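Local coordinates for protein of unknown function with a Fic domain (Bacteroides thetaiotaomicron VPI-5482, PDB 3CUC) that is of unknown function but belongs to the Fic/DOC family and folds as a mostly helical protein, at residues F32-L43 and M218-Y229. Numbering follows the deposited sequence.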
ATOM      1  N   PHE A  32       6.043   6.902 -11.096  1.00 45.29           N
ATOM      2  CA  PHE A  32       5.524   6.178  -9.945  1.00 45.00           C
ATOM      3  C   PHE A  32       4.004   6.342  -9.803  1.00 45.76           C
ATOM      4  O   PHE A  32       3.282   5.356  -9.615  1.00 46.03           O
ATOM      5  CB  PHE A  32       6.215   6.597  -8.650  1.00 44.85           C
ATOM      6  CG  PHE A  32       5.553   6.031  -7.440  1.00 42.58           C
ATOM      7  CD1 PHE A  32       5.798   4.730  -7.052  1.00 41.94           C
ATOM      8  CD2 PHE A  32       4.627   6.777  -6.735  1.00 45.03           C
ATOM      9  CE1 PHE A  32       5.164   4.194  -5.956  1.00 47.59           C
ATOM     10  CE2 PHE A  32       3.982   6.248  -5.642  1.00 47.12           C
ATOM     11  CZ  PHE A  32       4.248   4.954  -5.251  1.00 49.14           C
ATOM     12  N   LYS A  33       3.531   7.582  -9.886  1.00 45.36           N
ATOM     13  CA  LYS A  33       2.096   7.882  -9.797  1.00 46.59           C
ATOM     14  C   LYS A  33       1.305   7.026 -10.780  1.00 46.30           C
ATOM     15  O   LYS A  33       0.255   6.456 -10.463  1.00 44.56           O
ATOM     16  CB  LYS A  33       1.837   9.360 -10.111  1.00 46.75           C
ATOM     17  CG  LYS A  33       0.454   9.853  -9.701  1.00 48.14           C
ATOM     18  CD  LYS A  33       0.309  11.369  -9.881  1.00 47.83           C
ATOM     19  CE  LYS A  33       0.107  11.741 -11.352  1.00 46.78           C
ATOM     20  NZ  LYS A  33      -0.238  13.179 -11.530  1.00 43.78           N
ATOM     21  N   LEU A  34       1.843   6.946 -11.984  1.00 46.20           N
ATOM     22  CA  LEU A  34       1.229   6.194 -13.048  1.00 46.89           C
ATOM     23  C   LEU A  34       1.164   4.709 -12.677  1.00 47.16           C
ATOM     24  O   LEU A  34       0.090   4.099 -12.629  1.00 45.66           O
ATOM     25  CB  LEU A  34       2.062   6.377 -14.319  1.00 47.59           C
ATOM     26  CG  LEU A  34       1.323   6.419 -15.644  1.00 49.41           C
ATOM     27  CD1 LEU A  34       0.334   5.255 -15.761  1.00 52.27           C
ATOM     28  CD2 LEU A  34       0.645   7.787 -15.781  1.00 56.42           C
ATOM     29  N   GLU A  35       2.328   4.139 -12.386  1.00 47.96           N
ATOM     30  CA  GLU A  35       2.439   2.702 -12.188  1.00 48.81           C
ATOM     31  C   GLU A  35       1.769   2.217 -10.912  1.00 47.41           C
ATOM     32  O   GLU A  35       1.207   1.119 -10.885  1.00 46.69           O
ATOM     33  CB  GLU A  35       3.907   2.282 -12.205  1.00 49.94           C
ATOM     34  CG  GLU A  35       4.557   2.502 -13.570  1.00 57.20           C
ATOM     35  CD  GLU A  35       5.480   1.370 -13.981  1.00 69.13           C
ATOM     36  OE1 GLU A  35       6.188   0.822 -13.106  1.00 73.47           O
ATOM     37  OE2 GLU A  35       5.487   1.027 -15.186  1.00 77.38           O
ATOM     38  N   PHE A  36       1.826   3.031  -9.861  1.00 46.29           N
ATOM     39  CA  PHE A  36       1.202   2.664  -8.602  1.00 45.66           C
ATOM     40  C   PHE A  36      -0.315   2.655  -8.748  1.00 45.46           C
ATOM     41  O   PHE A  36      -0.966   1.666  -8.412  1.00 45.75           O
ATOM     42  CB  PHE A  36       1.627   3.606  -7.477  1.00 45.65           C
ATOM     43  CG  PHE A  36       1.027   3.256  -6.150  1.00 44.65           C
ATOM     44  CD1 PHE A  36       1.126   1.963  -5.651  1.00 44.20           C
ATOM     45  CD2 PHE A  36       0.360   4.212  -5.396  1.00 48.50           C
ATOM     46  CE1 PHE A  36       0.565   1.626  -4.422  1.00 46.87           C
ATOM     47  CE2 PHE A  36      -0.203   3.879  -4.161  1.00 47.83           C
ATOM     48  CZ  PHE A  36      -0.104   2.582  -3.679  1.00 46.60           C
ATOM     49  N   ASN A  37      -0.872   3.755  -9.251  1.00 45.29           N
ATOM     50  CA  ASN A  37      -2.320   3.852  -9.450  1.00 45.11           C
ATOM     51  C   ASN A  37      -2.837   2.721 -10.341  1.00 44.28           C
ATOM     52  O   ASN A  37      -3.832   2.059 -10.018  1.00 43.26           O
ATOM     53  CB  ASN A  37      -2.710   5.219 -10.027  1.00 45.32           C
ATOM     54  CG  ASN A  37      -2.710   6.326  -8.974  1.00 45.04           C
ATOM     55  OD1 ASN A  37      -3.386   6.217  -7.951  1.00 45.87           O
ATOM     56  ND2 ASN A  37      -1.975   7.407  -9.239  1.00 38.97           N
ATOM     57  N   TYR A  38      -2.142   2.485 -11.447  1.00 43.76           N
ATOM     58  CA  TYR A  38      -2.554   1.442 -12.366  1.00 44.13           C
ATOM     59  C   TYR A  38      -2.543   0.096 -11.669  1.00 44.08           C
ATOM     60  O   TYR A  38      -3.566  -0.581 -11.600  1.00 44.43           O
ATOM     61  CB  TYR A  38      -1.654   1.387 -13.600  1.00 44.12           C
ATOM     62  CG  TYR A  38      -1.976   0.215 -14.495  1.00 45.17           C
ATOM     63  CD1 TYR A  38      -2.984   0.298 -15.454  1.00 45.55           C
ATOM     64  CD2 TYR A  38      -1.289  -0.988 -14.367  1.00 47.04           C
ATOM     65  CE1 TYR A  38      -3.288  -0.784 -16.266  1.00 46.12           C
ATOM     66  CE2 TYR A  38      -1.589  -2.077 -15.173  1.00 45.24           C
ATOM     67  CZ  TYR A  38      -2.585  -1.973 -16.119  1.00 45.36           C
ATOM     68  OH  TYR A  38      -2.870  -3.062 -16.912  1.00 44.92           O
ATOM     69  N   ASN A  39      -1.384  -0.284 -11.144  1.00 43.84           N
ATOM     70  CA  ASN A  39      -1.212  -1.619 -10.593  1.00 43.48           C
ATOM     71  C   ASN A  39      -2.047  -1.889  -9.347  1.00 43.99           C
ATOM     72  O   ASN A  39      -2.672  -2.943  -9.239  1.00 44.77           O
ATOM     73  CB  ASN A  39       0.263  -1.890 -10.310  1.00 44.23           C
ATOM     74  CG  ASN A  39       1.058  -2.179 -11.575  1.00 43.26           C
ATOM     75  OD1 ASN A  39       0.966  -3.269 -12.135  1.00 43.40           O
ATOM     76  ND2 ASN A  39       1.859  -1.212 -12.014  1.00 39.07           N
ATOM     77  N   SER A  40      -2.074  -0.948  -8.412  1.00 45.29           N
ATOM     78  CA  SER A  40      -2.774  -1.177  -7.150  1.00 46.32           C
ATOM     79  C   SER A  40      -4.264  -1.386  -7.412  1.00 46.66           C
ATOM     80  O   SER A  40      -4.895  -2.213  -6.765  1.00 47.86           O
ATOM     81  CB  SER A  40      -2.523  -0.028  -6.158  1.00 46.56           C
ATOM     82  OG  SER A  40      -3.065  -0.292  -4.870  1.00 47.45           O
ATOM     83  N   ASN A  41      -4.815  -0.661  -8.382  1.00 46.48           N
ATOM     84  CA  ASN A  41      -6.216  -0.837  -8.771  1.00 46.27           C
ATOM     85  C   ASN A  41      -6.440  -2.059  -9.664  1.00 45.45           C
ATOM     86  O   ASN A  41      -7.471  -2.723  -9.576  1.00 44.55           O
ATOM     87  CB  ASN A  41      -6.747   0.421  -9.465  1.00 46.76           C
ATOM     88  CG  ASN A  41      -6.977   1.567  -8.503  1.00 47.67           C
ATOM     89  OD1 ASN A  41      -6.161   2.482  -8.414  1.00 46.42           O
ATOM     90  ND2 ASN A  41      -8.091   1.523  -7.774  1.00 47.29           N
ATOM     91  N   HIS A  42      -5.474  -2.362 -10.520  1.00 45.82           N
ATOM     92  CA  HIS A  42      -5.591  -3.527 -11.388  1.00 47.07           C
ATOM     93  C   HIS A  42      -5.605  -4.821 -10.575  1.00 47.60           C
ATOM     94  O   HIS A  42      -6.318  -5.756 -10.922  1.00 48.63           O
ATOM     95  CB  HIS A  42      -4.468  -3.567 -12.422  1.00 47.50           C
ATOM     96  CG  HIS A  42      -4.914  -4.044 -13.765  1.00 49.53           C
ATOM     97  ND1 HIS A  42      -5.465  -3.199 -14.702  1.00 53.96           N
ATOM     98  CD2 HIS A  42      -4.906  -5.275 -14.327  1.00 50.70           C
ATOM     99  CE1 HIS A  42      -5.771  -3.886 -15.786  1.00 53.86           C
ATOM    100  NE2 HIS A  42      -5.438  -5.148 -15.587  1.00 51.55           N
ATOM    101  N   LEU A  43      -4.824  -4.860  -9.496  1.00 47.69           N
ATOM    102  CA  LEU A  43      -4.818  -6.001  -8.568  1.00 48.33           C
ATOM    103  C   LEU A  43      -6.226  -6.346  -8.046  1.00 48.58           C
ATOM    104  O   LEU A  43      -6.513  -7.501  -7.745  1.00 49.33           O
ATOM    105  CB  LEU A  43      -3.873  -5.729  -7.377  1.00 48.45           C
ATOM    106  CG  LEU A  43      -2.364  -5.940  -7.567  1.00 47.12           C
ATOM    107  CD1 LEU A  43      -1.585  -5.153  -6.527  1.00 44.47           C
ATOM    108  CD2 LEU A  43      -2.009  -7.422  -7.495  1.00 41.28           C
HETATM  109  N   MSE A 218       8.795   5.151  -2.786  1.00 44.86           N
HETATM  110  CA  MSE A 218       7.629   4.300  -2.649  1.00 42.04           C
HETATM  111  C   MSE A 218       7.692   3.129  -3.636  1.00 43.85           C
HETATM  112  O   MSE A 218       8.404   3.188  -4.646  1.00 43.34           O
HETATM  113  CB  MSE A 218       6.364   5.135  -2.816  1.00 42.00           C
HETATM  114  CG  MSE A 218       6.127   6.044  -1.629  1.00 41.46           C
HETATM  115 SE   MSE A 218       4.636   7.212  -1.870  0.75 32.85          SE
HETATM  116  CE  MSE A 218       5.389   8.483  -3.188  1.00 39.68           C
ATOM    117  N   ILE A 219       6.970   2.055  -3.320  1.00 44.33           N
ATOM    118  CA  ILE A 219       7.040   0.831  -4.115  1.00 45.20           C
ATOM    119  C   ILE A 219       5.738   0.536  -4.860  1.00 45.69           C
ATOM    120  O   ILE A 219       4.661   1.016  -4.488  1.00 46.12           O
ATOM    121  CB  ILE A 219       7.440  -0.406  -3.254  1.00 45.41           C
ATOM    122  CG1 ILE A 219       6.391  -0.709  -2.180  1.00 44.00           C
ATOM    123  CG2 ILE A 219       8.802  -0.181  -2.601  1.00 45.34           C
ATOM    124  CD1 ILE A 219       6.429  -2.125  -1.702  1.00 44.57           C
ATOM    125  N   VAL A 220       5.869  -0.261  -5.918  1.00 45.48           N
ATOM    126  CA  VAL A 220       4.742  -0.715  -6.724  1.00 44.46           C
ATOM    127  C   VAL A 220       4.681  -2.240  -6.702  1.00 45.04           C
ATOM    128  O   VAL A 220       5.545  -2.906  -7.277  1.00 46.13           O
ATOM    129  CB  VAL A 220       4.893  -0.272  -8.200  1.00 43.71           C
ATOM    130  CG1 VAL A 220       3.750  -0.832  -9.037  1.00 45.38           C
ATOM    131  CG2 VAL A 220       4.943   1.231  -8.311  1.00 36.73           C
ATOM    132  N   ILE A 221       3.679  -2.802  -6.036  1.00 45.45           N
ATOM    133  CA  ILE A 221       3.419  -4.234  -6.179  1.00 45.97           C
ATOM    134  C   ILE A 221       2.708  -4.390  -7.519  1.00 47.07           C
ATOM    135  O   ILE A 221       1.608  -3.865  -7.698  1.00 47.14           O
ATOM    136  CB  ILE A 221       2.574  -4.800  -5.032  1.00 45.52           C
ATOM    137  CG1 ILE A 221       3.296  -4.602  -3.696  1.00 45.88           C
ATOM    138  CG2 ILE A 221       2.324  -6.282  -5.257  1.00 42.36           C
ATOM    139  CD1 ILE A 221       2.445  -4.932  -2.497  1.00 46.44           C
ATOM    140  N   HIS A 222       3.362  -5.064  -8.467  1.00 47.95           N
ATOM    141  CA  HIS A 222       2.868  -5.146  -9.847  1.00 49.03           C
ATOM    142  C   HIS A 222       1.785  -6.203  -9.971  1.00 49.43           C
ATOM    143  O   HIS A 222       1.943  -7.303  -9.446  1.00 49.37           O
ATOM    144  CB  HIS A 222       4.012  -5.460 -10.812  1.00 49.21           C
ATOM    145  CG  HIS A 222       4.987  -4.338 -10.965  1.00 51.25           C
ATOM    146  ND1 HIS A 222       4.904  -3.414 -11.984  1.00 57.91           N
ATOM    147  CD2 HIS A 222       6.053  -3.975 -10.215  1.00 54.48           C
ATOM    148  CE1 HIS A 222       5.882  -2.533 -11.860  1.00 57.63           C
ATOM    149  NE2 HIS A 222       6.593  -2.851 -10.794  1.00 58.85           N
ATOM    150  N   SER A 223       0.693  -5.877 -10.669  1.00 50.08           N
ATOM    151  CA  SER A 223      -0.446  -6.807 -10.774  1.00 51.00           C
ATOM    152  C   SER A 223      -0.124  -8.061 -11.599  1.00 51.05           C
ATOM    153  O   SER A 223      -0.778  -9.092 -11.442  1.00 51.30           O
ATOM    154  CB  SER A 223      -1.704  -6.114 -11.320  1.00 50.95           C
ATOM    155  OG  SER A 223      -1.683  -6.021 -12.733  1.00 55.10           O
ATOM    156  N   GLU A 224       0.882  -7.983 -12.466  1.00 51.76           N
ATOM    157  CA  GLU A 224       1.386  -9.178 -13.147  1.00 51.76           C
ATOM    158  C   GLU A 224       1.961 -10.200 -12.171  1.00 50.18           C
ATOM    159  O   GLU A 224       2.022 -11.379 -12.481  1.00 51.53           O
ATOM    160  CB  GLU A 224       2.430  -8.798 -14.193  1.00 52.57           C
ATOM    161  CG  GLU A 224       1.805  -8.090 -15.388  1.00 59.72           C
ATOM    162  CD  GLU A 224       2.819  -7.412 -16.282  1.00 67.88           C
ATOM    163  OE1 GLU A 224       3.533  -6.499 -15.799  1.00 73.66           O
ATOM    164  OE2 GLU A 224       2.882  -7.780 -17.475  1.00 71.39           O
ATOM    165  N   ASP A 225       2.364  -9.746 -10.988  1.00 48.99           N
ATOM    166  CA  ASP A 225       2.939 -10.621  -9.967  1.00 48.46           C
ATOM    167  C   ASP A 225       1.920 -10.980  -8.866  1.00 48.18           C
ATOM    168  O   ASP A 225       2.311 -11.362  -7.756  1.00 47.27           O
ATOM    169  CB  ASP A 225       4.169  -9.929  -9.355  1.00 48.15           C
ATOM    170  CG  ASP A 225       5.116 -10.901  -8.675  1.00 49.09           C
ATOM    171  OD1 ASP A 225       5.391 -11.972  -9.260  1.00 46.36           O
ATOM    172  OD2 ASP A 225       5.593 -10.590  -7.561  1.00 47.68           O
ATOM    173  N   LYS A 226       0.628 -10.873  -9.183  1.00 48.08           N
ATOM    174  CA  LYS A 226      -0.447 -11.017  -8.189  1.00 48.94           C
ATOM    175  C   LYS A 226      -0.444 -12.354  -7.468  1.00 49.64           C
ATOM    176  O   LYS A 226      -0.609 -12.407  -6.249  1.00 50.84           O
ATOM    177  CB  LYS A 226      -1.823 -10.815  -8.842  1.00 49.29           C
ATOM    178  CG  LYS A 226      -3.021 -10.986  -7.889  1.00 48.87           C
ATOM    179  CD  LYS A 226      -4.331 -10.507  -8.527  1.00 49.28           C
ATOM    180  CE  LYS A 226      -5.502 -10.634  -7.558  1.00 50.92           C
ATOM    181  NZ  LYS A 226      -6.805 -10.276  -8.182  1.00 52.33           N
ATOM    182  N   SER A 227      -0.282 -13.436  -8.218  1.00 49.89           N
ATOM    183  CA  SER A 227      -0.331 -14.766  -7.623  1.00 50.33           C
ATOM    184  C   SER A 227       0.842 -14.963  -6.662  1.00 49.88           C
ATOM    185  O   SER A 227       0.683 -15.537  -5.590  1.00 50.39           O
ATOM    186  CB  SER A 227      -0.337 -15.844  -8.705  1.00 49.97           C
ATOM    187  OG  SER A 227       0.907 -15.875  -9.378  1.00 53.49           O
ATOM    188  N   ASN A 228       2.012 -14.465  -7.048  1.00 49.66           N
ATOM    189  CA  ASN A 228       3.195 -14.521  -6.197  1.00 50.00           C
ATOM    190  C   ASN A 228       2.990 -13.736  -4.895  1.00 50.30           C
ATOM    191  O   ASN A 228       3.351 -14.186  -3.810  1.00 50.26           O
ATOM    192  CB  ASN A 228       4.390 -13.952  -6.952  1.00 50.06           C
ATOM    193  CG  ASN A 228       5.695 -14.291  -6.296  1.00 51.67           C
ATOM    194  OD1 ASN A 228       6.075 -15.454  -6.240  1.00 54.72           O
ATOM    195  ND2 ASN A 228       6.398 -13.276  -5.796  1.00 56.35           N
ATOM    196  N   TYR A 229       2.412 -12.548  -5.038  1.00 50.49           N
ATOM    197  CA  TYR A 229       2.071 -11.661  -3.925  1.00 50.19           C
ATOM    198  C   TYR A 229       1.105 -12.354  -2.955  1.00 50.59           C
ATOM    199  O   TYR A 229       1.350 -12.401  -1.748  1.00 50.37           O
ATOM    200  CB  TYR A 229       1.476 -10.379  -4.530  1.00 49.64           C
ATOM    201  CG  TYR A 229       0.863  -9.356  -3.602  1.00 48.02           C
ATOM    202  CD1 TYR A 229       1.466  -9.008  -2.398  1.00 47.23           C
ATOM    203  CD2 TYR A 229      -0.298  -8.677  -3.975  1.00 45.64           C
ATOM    204  CE1 TYR A 229       0.905  -8.039  -1.570  1.00 49.09           C
ATOM    205  CE2 TYR A 229      -0.865  -7.715  -3.159  1.00 47.71           C
ATOM    206  CZ  TYR A 229      -0.254  -7.400  -1.957  1.00 48.45           C
ATOM    207  OH  TYR A 229      -0.791  -6.447  -1.134  1.00 45.74           O
TER
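Asn39 ties helix 22-42 to the extended strip 218-222 and the turn that follows it. Its OD1 accepts the backbone N-H of Ser223 at 3.0 Å in a nearly straight bond (168°), while ND2 turns back one helical turn to donate to Glu35 O at 2.7 Å. The carbonyl of Glu35 thus takes two donors, the helical N-H of Asn39 and the side-chain amide, from opposite faces of its plane. The two bonds restrain the amide's rotation; CG lies anti to the carbonyl carbon (chi1 -76°), placing OD1 at Ser223 N. A second bond closes the far end: the extended chain of Lys226 slides past Leu43 so that NZ reaches Leu43 O at 2.8 Å, its aliphatic part lying against Leu43 CD2. The same methyl also meets Tyr229 CD2, in a ring whose OH is hydrogen-bonded to His186 and Arg204.

Glu35 OE1 comes to the edge of the His222 ring, 3.6 Å from CE1, with carboxylate and imidazole planes almost perpendicular; the carboxylate's salt bridge is to Arg268 of helix 256-277. Val220 spreads its methyls, CG1 beside Asn39 ND2 and CG2 against Phe32 CE1 at 3.8 Å. At the other end the selenomethionine Met218 makes an oblique Met-aromatic contact, SE 4.8 Å from the centroid of the Phe32 ring, while Ile219 O sits at that ring's edge. Ile219 N is hydrogen-bonded to Asn208, and Met218 O to Ser269. Together these contacts form a buried packing in which the 218-225 connection and the first turn of helix 226-240 lie along helix 22-42 of the mostly helical Fic fold.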